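Local atomic coordinates of conserved hypothetical protein (Streptococcus pneumoniae, PDB entry 4QDY), a protein that is of unknown function, carries two YbbR-like domains in one chain and pairs with a second copy of itself in the crystal. Residues Ile29-Leu40 with Thr87-Lys98; Ile137-Ile147 with Val178-Pro186. One frame throughout, in Å; residues are numbered along the deposited sequence.

Contact 1 of 2, residues Ile29-Leu40 with Thr87-Lys98; sequences ISGFASEVSVVL and TAVATPQKITVK
Ser-37 to Leu-40 pair with Ala-88 to Thr-91 as antiparallel neighbours in the sheet of the first YbbR-like domain. Ser-37 N reaches Thr-91 O at 3.1 Å in a nearly straight bond, and Thr-91 N returns to Ser-37 O. Val-39 and Val-89 exchange a second such pair of bonds, with Val-39 N 2.9 Å from Val-89 O. On one face the methyl of Ala-88 touches both Leu-40 CD2, at 3.7 Å, and Val-38 CG1. Leu-48 of helix 45-52 packs on Leu-40 there. The other face carries Ser-37, Val-39, Val-89 and Thr-91.

The regular ladder stops at Pro-92, which follows a cis peptide bond. Its CD lies 3.7 Å from Val-36 CG1. Here the long strand 87-113 is interrupted, and its partner passes from strand 35-42 back to strand 27-30. The two chains separate beyond Val-36 and Pro-92 and meet again at Phe-32. Its chi1 of 53° sets CG between the backbone N and carbonyl carbon, and the ring edge faces Thr-96 O in plane. Val-97 CG2 meets ring atom CD2 at 3.8 Å, while Val-97 CG1 touches Ile-29 CB. Lys-98 N donates to Ser-30 O at 2.9 Å.

Contact 2 of 2, residues Ile137-Ile147 with Val178-Pro186; sequences ITSDQETLDRI and VVLPAVITP
Thr-138 pairs with Val-183, and Ser-139 with Pro-181, in the tight part of this contact, where a short strand pair runs on into a helix packed against a loop. Thr-138 and Val-183 form an antiparallel hydrogen-bonded pair. Thr-138 N to Val-183 O and Val-183 N to Thr-138 O are both 2.7 Å and nearly straight. Beside them Ile-137 CG2 rests on the methyl of Ala-182 at 3.6 Å. Ile-184 continues this buried side and packs on Leu-170 and Ala-172 of strand 164-173.

The chain then turns a corner at Ser-139. With chi1 at -173°, OG lies anti to the backbone N and extends to Pro-181. It donates to Pro-181 O at 2.8 Å, in the plane of that carbonyl, so a buried hydroxyl ties the corner to the facing loop. Asp-140 is the N-cap of helix 141-145. Its OD1 takes two bonds from Thr-143: the backbone N comes nearly along the C-O axis at 2.7 Å, and OG1 comes from above the carboxylate plane. Both bonds hold the Asp-140 carboxylate, and the OG1 bond also restrains the Thr-143 side chain.

The two methyl branches of Leu-180 meet different surroundings. CD1 is held among Ile-147 CG1, at 3.8 Å, and the carbonyl oxygens of Thr-143 and Arg-146. CD2 meets the guanidinium of Arg-146 obliquely, with NH2 at 3.5 Å. Solvent reaches this side: Arg-146 is partly exposed and Pro-181 exposed. The arginine chain bends at chi2 and chi3 and has a long, weak ion pair with Asp-174. Val-178 of the second subunit also packs on it. Thr-143 CG2 stands 4.2 Å from Pro-181 CD.

Contact 1 and contact 2 lie in different YbbR-like domains, with centres about 24 Å apart, yet they reach one sheet, where strands 87-113 and 135-138 are neighbours. In contact 1 Val-38, Leu-40 and Ala-90 are buried, while Val-89 and Thr-91 are exposed. In contact 2 Ile-137, Ser-139, Thr-143, Leu-180 and Ile-184 are buried and Pro-181 is exposed. Backbone bonds dominate contact 1. Contact 2 has a shorter ladder and adds a serine hydroxyl bond across the contact, next to a helix capped within its own segment. The two meet directly: Ser-30 CB packs on Pro-181 CB at 3.8 Å, and Lys-98 CE packs against Asp-140 and Glu-142. Each also touches the second subunit.

Contact 1 of 2, residues Ile29-Leu40 with Thr87-Lys98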
loop_
_atom_site.group_PDB
_atom_site.type_symbol
_atom_site.label_atom_id
_atom_site.label_comp_id
_atom_site.label_asym_id
_atom_site.label_seq_id
_atom_site.Cartn_x
_atom_site.Cartn_y
_atom_site.Cartn_z
ATOM N N ILE A 29 5.672 7.691 2.303
ATOM C CA ILE A 29 4.206 7.732 2.318
ATOM C C ILE A 29 3.621 6.349 2.693
ATOM O O ILE A 29 4.233 5.313 2.416
ATOM C CB ILE A 29 3.621 8.232 0.963
ATOM C CG1 ILE A 29 3.949 7.285 -0.223
ATOM C CG2 ILE A 29 4.046 9.690 0.684
ATOM C CD1 ILE A 29 3.157 7.550 -1.506
ATOM N N SER A 30 2.428 6.363 3.334
ATOM C CA SER A 30 1.670 5.187 3.791
ATOM C C SER A 30 0.216 5.557 4.142
ATOM O O SER A 30 -0.137 6.739 4.153
ATOM C CB SER A 30 2.347 4.555 5.008
ATOM O OG SER A 30 2.368 5.442 6.116
ATOM N N GLY A 31 -0.599 4.541 4.440
ATOM C CA GLY A 31 -1.982 4.709 4.876
ATOM C C GLY A 31 -3.070 4.709 3.820
ATOM O O GLY A 31 -4.160 5.232 4.069
ATOM N N PHE A 32 -2.804 4.093 2.657
ATOM C CA PHE A 32 -3.737 4.001 1.530
ATOM C C PHE A 32 -3.686 2.616 0.883
ATOM O O PHE A 32 -2.678 1.916 1.011
ATOM C CB PHE A 32 -3.416 5.084 0.476
ATOM C CG PHE A 32 -1.975 5.082 0.016
ATOM C CD1 PHE A 32 -1.562 4.264 -1.029
ATOM C CD2 PHE A 32 -1.028 5.884 0.641
ATOM C CE1 PHE A 32 -0.224 4.223 -1.415
ATOM C CE2 PHE A 32 0.309 5.850 0.244
ATOM C CZ PHE A 32 0.700 5.023 -0.784
ATOM N N ALA A 33 -4.758 2.237 0.162
ATOM C CA ALA A 33 -4.815 0.968 -0.562
ATOM C C ALA A 33 -4.080 1.112 -1.888
ATOM O O ALA A 33 -4.402 2.010 -2.675
ATOM C CB ALA A 33 -6.259 0.538 -0.776
ATOM N N SER A 34 -3.061 0.257 -2.107
ATOM C CA SER A 34 -2.180 0.228 -3.286
ATOM C C SER A 34 -2.946 0.204 -4.613
ATOM O O SER A 34 -2.500 0.828 -5.577
ATOM C CB SER A 34 -1.279 -1.002 -3.235
ATOM O OG SER A 34 -2.027 -2.208 -3.261
ATOM N N GLU A 35 -4.072 -0.537 -4.667
ATOM C CA GLU A 35 -4.869 -0.686 -5.880
ATOM C C GLU A 35 -6.319 -0.249 -5.670
ATOM O O GLU A 35 -6.838 -0.291 -4.554
ATOM C CB GLU A 35 -4.838 -2.141 -6.374
ATOM C CG GLU A 35 -3.478 -2.571 -6.905
ATOM C CD GLU A 35 -3.364 -3.989 -7.430
ATOM O OE1 GLU A 35 -4.111 -4.875 -6.955
ATOM O OE2 GLU A 35 -2.472 -4.227 -8.275
ATOM N N VAL A 36 -6.960 0.179 -6.772
ATOM C CA VAL A 36 -8.351 0.642 -6.825
ATOM C C VAL A 36 -9.123 -0.127 -7.908
ATOM O O VAL A 36 -8.545 -0.929 -8.644
ATOM C CB VAL A 36 -8.452 2.181 -7.074
ATOM C CG1 VAL A 36 -7.915 2.981 -5.894
ATOM C CG2 VAL A 36 -7.777 2.601 -8.381
ATOM N N SER A 37 -10.432 0.135 -7.998
ATOM C CA SER A 37 -11.314 -0.395 -9.033
ATOM C C SER A 37 -11.787 0.763 -9.898
ATOM O O SER A 37 -11.971 1.867 -9.387
ATOM C CB SER A 37 -12.482 -1.175 -8.438
ATOM O OG SER A 37 -12.027 -2.375 -7.835
ATOM N N VAL A 38 -11.916 0.544 -11.211
ATOM C CA VAL A 38 -12.331 1.606 -12.128
ATOM C C VAL A 38 -13.611 1.158 -12.833
ATOM O O VAL A 38 -13.629 0.114 -13.491
ATOM C CB VAL A 38 -11.208 1.993 -13.139
ATOM C CG1 VAL A 38 -11.686 3.054 -14.127
ATOM C CG2 VAL A 38 -9.959 2.480 -12.409
ATOM N N VAL A 39 -14.680 1.955 -12.685
ATOM C CA VAL A 39 -15.964 1.673 -13.320
ATOM C C VAL A 39 -15.934 2.304 -14.714
ATOM O O VAL A 39 -15.900 3.531 -14.834
ATOM C CB VAL A 39 -17.179 2.156 -12.473
ATOM C CG1 VAL A 39 -18.499 1.735 -13.116
ATOM C CG2 VAL A 39 -17.102 1.641 -11.037
ATOM N N LEU A 40 -15.902 1.468 -15.759
ATOM C CA LEU A 40 -15.894 1.949 -17.141
ATOM C C LEU A 40 -17.299 1.869 -17.738
ATOM O O LEU A 40 -18.024 0.918 -17.455
ATOM C CB LEU A 40 -14.898 1.165 -18.018
ATOM C CG LEU A 40 -13.405 1.225 -17.686
ATOM C CD1 LEU A 40 -12.615 0.400 -18.675
ATOM C CD2 LEU A 40 -12.872 2.643 -17.735
ATOM N N THR A 87 -16.295 6.530 -20.184
ATOM C CA THR A 87 -16.433 7.227 -18.904
ATOM C C THR A 87 -15.769 6.352 -17.836
ATOM O O THR A 87 -16.052 5.155 -17.779
ATOM C CB THR A 87 -17.924 7.518 -18.625
ATOM O OG1 THR A 87 -18.429 8.359 -19.661
ATOM C CG2 THR A 87 -18.163 8.181 -17.270
ATOM N N ALA A 88 -14.875 6.935 -17.012
ATOM C CA ALA A 88 -14.171 6.194 -15.963
ATOM C C ALA A 88 -14.289 6.881 -14.614
ATOM O O ALA A 88 -14.050 8.088 -14.506
ATOM C CB ALA A 88 -12.704 6.036 -16.323
ATOM N N VAL A 89 -14.668 6.108 -13.582
ATOM C CA VAL A 89 -14.787 6.602 -12.210
ATOM C C VAL A 89 -14.043 5.617 -11.309
ATOM O O VAL A 89 -14.405 4.438 -11.255
ATOM C CB VAL A 89 -16.252 6.847 -11.733
ATOM C CG1 VAL A 89 -16.272 7.435 -10.325
ATOM C CG2 VAL A 89 -17.015 7.764 -12.687
ATOM N N ALA A 90 -12.988 6.102 -10.628
ATOM C CA ALA A 90 -12.174 5.307 -9.710
ATOM C C ALA A 90 -12.928 5.043 -8.410
ATOM O O ALA A 90 -13.682 5.902 -7.949
ATOM C CB ALA A 90 -10.863 6.018 -9.424
ATOM N N THR A 91 -12.719 3.850 -7.826
ATOM C CA THR A 91 -13.338 3.396 -6.581
ATOM C C THR A 91 -12.208 3.033 -5.586
ATOM O O THR A 91 -11.609 1.959 -5.722
ATOM C CB THR A 91 -14.299 2.222 -6.871
ATOM O OG1 THR A 91 -15.257 2.626 -7.852
ATOM C CG2 THR A 91 -15.022 1.719 -5.623
ATOM N N PRO A 92 -11.864 3.903 -4.602
ATOM C CA PRO A 92 -12.452 5.221 -4.287
ATOM C C PRO A 92 -11.919 6.343 -5.192
ATOM O O PRO A 92 -10.895 6.167 -5.855
ATOM C CB PRO A 92 -12.018 5.441 -2.834
ATOM C CG PRO A 92 -10.689 4.755 -2.741
ATOM C CD PRO A 92 -10.790 3.553 -3.648
ATOM N N GLN A 93 -12.623 7.494 -5.220
ATOM C CA GLN A 93 -12.252 8.662 -6.031
ATOM C C GLN A 93 -11.055 9.398 -5.424
ATOM O O GLN A 93 -10.290 10.024 -6.158
ATOM C CB GLN A 93 -13.426 9.647 -6.201
ATOM C CG GLN A 93 -14.657 9.127 -6.961
ATOM C CD GLN A 93 -15.618 8.281 -6.150
ATOM O OE1 GLN A 93 -15.244 7.367 -5.407
ATOM N NE2 GLN A 93 -16.905 8.531 -6.334
ATOM N N LYS A 94 -10.911 9.342 -4.084
ATOM C CA LYS A 94 -9.827 9.983 -3.334
ATOM C C LYS A 94 -9.131 8.975 -2.417
ATOM O O LYS A 94 -9.778 8.051 -1.916
ATOM C CB LYS A 94 -10.349 11.173 -2.504
ATOM C CG LYS A 94 -10.972 12.301 -3.317
ATOM C CD LYS A 94 -11.475 13.438 -2.433
ATOM C CE LYS A 94 -12.072 14.557 -3.255
ATOM N NZ LYS A 94 -12.539 15.685 -2.407
ATOM N N ILE A 95 -7.817 9.154 -2.193
ATOM C CA ILE A 95 -7.036 8.283 -1.303
ATOM C C ILE A 95 -6.448 9.136 -0.168
ATOM O O ILE A 95 -6.140 10.308 -0.380
ATOM C CB ILE A 95 -5.926 7.463 -2.037
ATOM C CG1 ILE A 95 -4.834 8.367 -2.685
ATOM C CG2 ILE A 95 -6.548 6.476 -3.043
ATOM C CD1 ILE A 95 -3.560 7.651 -3.190
ATOM N N THR A 96 -6.302 8.544 1.030
ATOM C CA THR A 96 -5.738 9.218 2.206
ATOM C C THR A 96 -4.264 8.834 2.316
ATOM O O THR A 96 -3.943 7.650 2.416
ATOM C CB THR A 96 -6.537 8.860 3.469
ATOM O OG1 THR A 96 -7.915 9.166 3.247
ATOM C CG2 THR A 96 -6.025 9.584 4.720
ATOM N N VAL A 97 -3.370 9.834 2.279
ATOM C CA VAL A 97 -1.928 9.596 2.324
ATOM C C VAL A 97 -1.306 10.310 3.538
ATOM O O VAL A 97 -1.578 11.491 3.767
ATOM C CB VAL A 97 -1.245 10.059 1.002
ATOM C CG1 VAL A 97 0.244 9.737 1.005
ATOM C CG2 VAL A 97 -1.908 9.435 -0.223
ATOM N N LYS A 98 -0.455 9.580 4.292
ATOM C CA LYS A 98 0.326 10.093 5.420
ATOM C C LYS A 98 1.735 10.388 4.911
ATOM O O LYS A 98 2.543 9.466 4.758
ATOM C CB LYS A 98 0.325 9.109 6.610
ATOM C CG LYS A 98 1.142 9.584 7.817
ATOM C CD LYS A 98 1.276 8.510 8.886
ATOM C CE LYS A 98 2.167 8.956 10.021
ATOM N NZ LYS A 98 2.332 7.889 11.042
HETATM O O HOH W 1 4.194 7.877 6.253
#

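Contact 2 of 2, residues Ile137-Ile147 with Val178-Pro186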
loop_
_atom_site.group_PDB
_atom_site.type_symbol
_atom_site.label_atom_id
_atom_site.label_comp_id
_atom_site.label_asym_id
_atom_site.label_seq_id
_atom_site.Cartn_x
_atom_site.Cartn_y
_atom_site.Cartn_z
ATOM N N ILE A 137 16.040 -0.036 8.258
ATOM C CA ILE A 137 14.610 0.219 8.172
ATOM C C ILE A 137 14.392 1.649 7.686
ATOM O O ILE A 137 14.971 2.583 8.236
ATOM C CB ILE A 137 13.861 -0.045 9.522
ATOM C CG1 ILE A 137 14.116 -1.458 10.106
ATOM C CG2 ILE A 137 12.369 0.199 9.383
ATOM C CD1 ILE A 137 15.396 -1.655 10.932
ATOM N N THR A 138 13.548 1.810 6.661
ATOM C CA THR A 138 13.180 3.102 6.091
ATOM C C THR A 138 11.684 3.321 6.347
ATOM O O THR A 138 10.876 2.432 6.067
ATOM C CB THR A 138 13.550 3.161 4.598
ATOM O OG1 THR A 138 14.923 2.796 4.432
ATOM C CG2 THR A 138 13.305 4.533 3.991
ATOM N N SER A 139 11.330 4.491 6.905
ATOM C CA SER A 139 9.957 4.898 7.225
ATOM C C SER A 139 9.932 6.377 7.617
ATOM O O SER A 139 10.917 7.085 7.387
ATOM C CB SER A 139 9.388 4.026 8.349
ATOM O OG SER A 139 8.013 4.279 8.579
ATOM N N ASP A 140 8.815 6.851 8.195
ATOM C CA ASP A 140 8.711 8.206 8.729
ATOM C C ASP A 140 9.299 8.175 10.148
ATOM O O ASP A 140 9.425 7.087 10.710
ATOM C CB ASP A 140 7.260 8.727 8.679
ATOM C CG ASP A 140 6.221 7.857 9.365
ATOM O OD1 ASP A 140 6.345 7.633 10.590
ATOM O OD2 ASP A 140 5.224 7.493 8.704
ATOM N N GLN A 141 9.675 9.330 10.719
ATOM C CA GLN A 141 10.284 9.378 12.052
ATOM C C GLN A 141 9.302 8.900 13.155
ATOM O O GLN A 141 9.747 8.282 14.128
ATOM C CB GLN A 141 10.774 10.806 12.372
ATOM C CG GLN A 141 11.655 10.913 13.623
ATOM C CD GLN A 141 12.923 10.099 13.521
ATOM O OE1 GLN A 141 13.766 10.310 12.640
ATOM N NE2 GLN A 141 13.101 9.168 14.445
ATOM N N GLU A 142 7.986 9.161 12.981
ATOM C CA GLU A 142 6.922 8.813 13.935
ATOM C C GLU A 142 6.835 7.293 14.156
ATOM O O GLU A 142 6.892 6.847 15.303
ATOM C CB GLU A 142 5.538 9.339 13.483
ATOM C CG GLU A 142 5.469 10.805 13.075
ATOM C CD GLU A 142 5.895 11.097 11.647
ATOM O OE1 GLU A 142 5.161 10.695 10.715
ATOM O OE2 GLU A 142 6.932 11.773 11.460
ATOM N N THR A 143 6.704 6.505 13.066
ATOM C CA THR A 143 6.591 5.044 13.148
ATOM C C THR A 143 7.964 4.406 13.405
ATOM O O THR A 143 8.010 3.322 13.987
ATOM C CB THR A 143 5.947 4.441 11.889
ATOM O OG1 THR A 143 6.687 4.833 10.738
ATOM C CG2 THR A 143 4.483 4.843 11.725
ATOM N N LEU A 144 9.068 5.078 13.006
ATOM C CA LEU A 144 10.437 4.581 13.199
ATOM C C LEU A 144 10.766 4.496 14.702
ATOM O O LEU A 144 11.376 3.517 15.138
ATOM C CB LEU A 144 11.448 5.488 12.469
ATOM C CG LEU A 144 12.812 4.896 12.098
ATOM C CD1 LEU A 144 12.684 3.879 10.963
ATOM C CD2 LEU A 144 13.742 5.984 11.616
ATOM N N ASP A 145 10.316 5.501 15.491
ATOM C CA ASP A 145 10.485 5.560 16.947
ATOM C C ASP A 145 9.680 4.466 17.652
ATOM O O ASP A 145 10.070 4.018 18.730
ATOM C CB ASP A 145 10.053 6.937 17.494
ATOM C CG ASP A 145 10.936 8.112 17.105
ATOM O OD1 ASP A 145 12.177 7.941 17.071
ATOM O OD2 ASP A 145 10.398 9.231 16.963
ATOM N N ARG A 146 8.558 4.045 17.039
ATOM C CA ARG A 146 7.644 3.034 17.571
ATOM C C ARG A 146 8.111 1.594 17.300
ATOM O O ARG A 146 7.456 0.662 17.768
ATOM C CB ARG A 146 6.244 3.204 16.973
ATOM C CG ARG A 146 5.539 4.498 17.352
ATOM C CD ARG A 146 4.086 4.218 17.662
ATOM N NE ARG A 146 3.399 3.561 16.549
ATOM C CZ ARG A 146 2.197 3.005 16.641
ATOM N NH1 ARG A 146 1.548 2.994 17.800
ATOM N NH2 ARG A 146 1.645 2.430 15.582
ATOM N N ILE A 147 9.218 1.403 16.560
ATOM C CA ILE A 147 9.728 0.063 16.261
ATOM C C ILE A 147 10.387 -0.506 17.524
ATOM O O ILE A 147 11.259 0.132 18.120
ATOM C CB ILE A 147 10.695 0.046 15.047
ATOM C CG1 ILE A 147 10.022 0.661 13.795
ATOM C CG2 ILE A 147 11.183 -1.386 14.763
ATOM C CD1 ILE A 147 10.911 0.886 12.607
ATOM N N VAL A 178 2.283 -5.045 16.549
ATOM C CA VAL A 178 1.631 -4.518 15.343
ATOM C C VAL A 178 2.679 -4.297 14.246
ATOM O O VAL A 178 3.670 -3.609 14.489
ATOM C CB VAL A 178 0.851 -3.203 15.639
ATOM C CG1 VAL A 178 0.111 -2.704 14.399
ATOM C CG2 VAL A 178 -0.115 -3.374 16.805
ATOM N N VAL A 179 2.435 -4.847 13.038
ATOM C CA VAL A 179 3.305 -4.688 11.863
ATOM C C VAL A 179 3.173 -3.230 11.399
ATOM O O VAL A 179 2.084 -2.791 11.019
ATOM C CB VAL A 179 2.985 -5.718 10.741
ATOM C CG1 VAL A 179 3.872 -5.504 9.518
ATOM C CG2 VAL A 179 3.125 -7.149 11.254
ATOM N N LEU A 180 4.272 -2.475 11.497
ATOM C CA LEU A 180 4.324 -1.044 11.199
ATOM C C LEU A 180 4.667 -0.763 9.721
ATOM O O LEU A 180 5.433 -1.530 9.128
ATOM C CB LEU A 180 5.375 -0.371 12.107
ATOM C CG LEU A 180 5.152 -0.464 13.629
ATOM C CD1 LEU A 180 6.356 0.019 14.382
ATOM C CD2 LEU A 180 3.915 0.309 14.073
ATOM N N PRO A 181 4.127 0.341 9.122
ATOM C CA PRO A 181 4.454 0.650 7.716
ATOM C C PRO A 181 5.902 1.137 7.586
ATOM O O PRO A 181 6.223 2.298 7.865
ATOM C CB PRO A 181 3.437 1.729 7.332
ATOM C CG PRO A 181 3.028 2.350 8.607
ATOM C CD PRO A 181 3.199 1.340 9.697
ATOM N N ALA A 182 6.786 0.208 7.194
ATOM C CA ALA A 182 8.218 0.443 7.046
ATOM C C ALA A 182 8.830 -0.479 5.990
ATOM O O ALA A 182 8.354 -1.601 5.800
ATOM C CB ALA A 182 8.905 0.227 8.382
ATOM N N VAL A 183 9.891 -0.002 5.314
ATOM C CA VAL A 183 10.625 -0.737 4.277
ATOM C C VAL A 183 11.930 -1.245 4.902
ATOM O O VAL A 183 12.749 -0.442 5.351
ATOM C CB VAL A 183 10.865 0.138 3.015
ATOM C CG1 VAL A 183 11.622 -0.637 1.940
ATOM C CG2 VAL A 183 9.553 0.674 2.456
ATOM N N ILE A 184 12.114 -2.570 4.943
ATOM C CA ILE A 184 13.293 -3.183 5.557
ATOM C C ILE A 184 14.253 -3.658 4.462
ATOM O O ILE A 184 13.814 -4.201 3.447
ATOM C CB ILE A 184 12.871 -4.346 6.498
ATOM C CG1 ILE A 184 11.778 -3.863 7.485
ATOM C CG2 ILE A 184 14.087 -4.947 7.242
ATOM C CD1 ILE A 184 11.169 -4.883 8.330
ATOM N N THR A 185 15.563 -3.434 4.674
ATOM C CA THR A 185 16.623 -3.840 3.755
ATOM C C THR A 185 17.688 -4.620 4.567
ATOM O O THR A 185 18.297 -4.044 5.474
ATOM C CB THR A 185 17.197 -2.629 3.006
ATOM O OG1 THR A 185 16.122 -1.909 2.402
ATOM C CG2 THR A 185 18.209 -3.025 1.941
ATOM N N PRO A 186 17.910 -5.929 4.291
ATOM C CA PRO A 186 17.250 -6.769 3.268
ATOM C C PRO A 186 15.773 -6.995 3.597
ATOM O O PRO A 186 15.383 -6.904 4.764
ATOM C CB PRO A 186 18.052 -8.078 3.326
ATOM C CG PRO A 186 18.589 -8.130 4.723
ATOM C CD PRO A 186 18.910 -6.702 5.056
#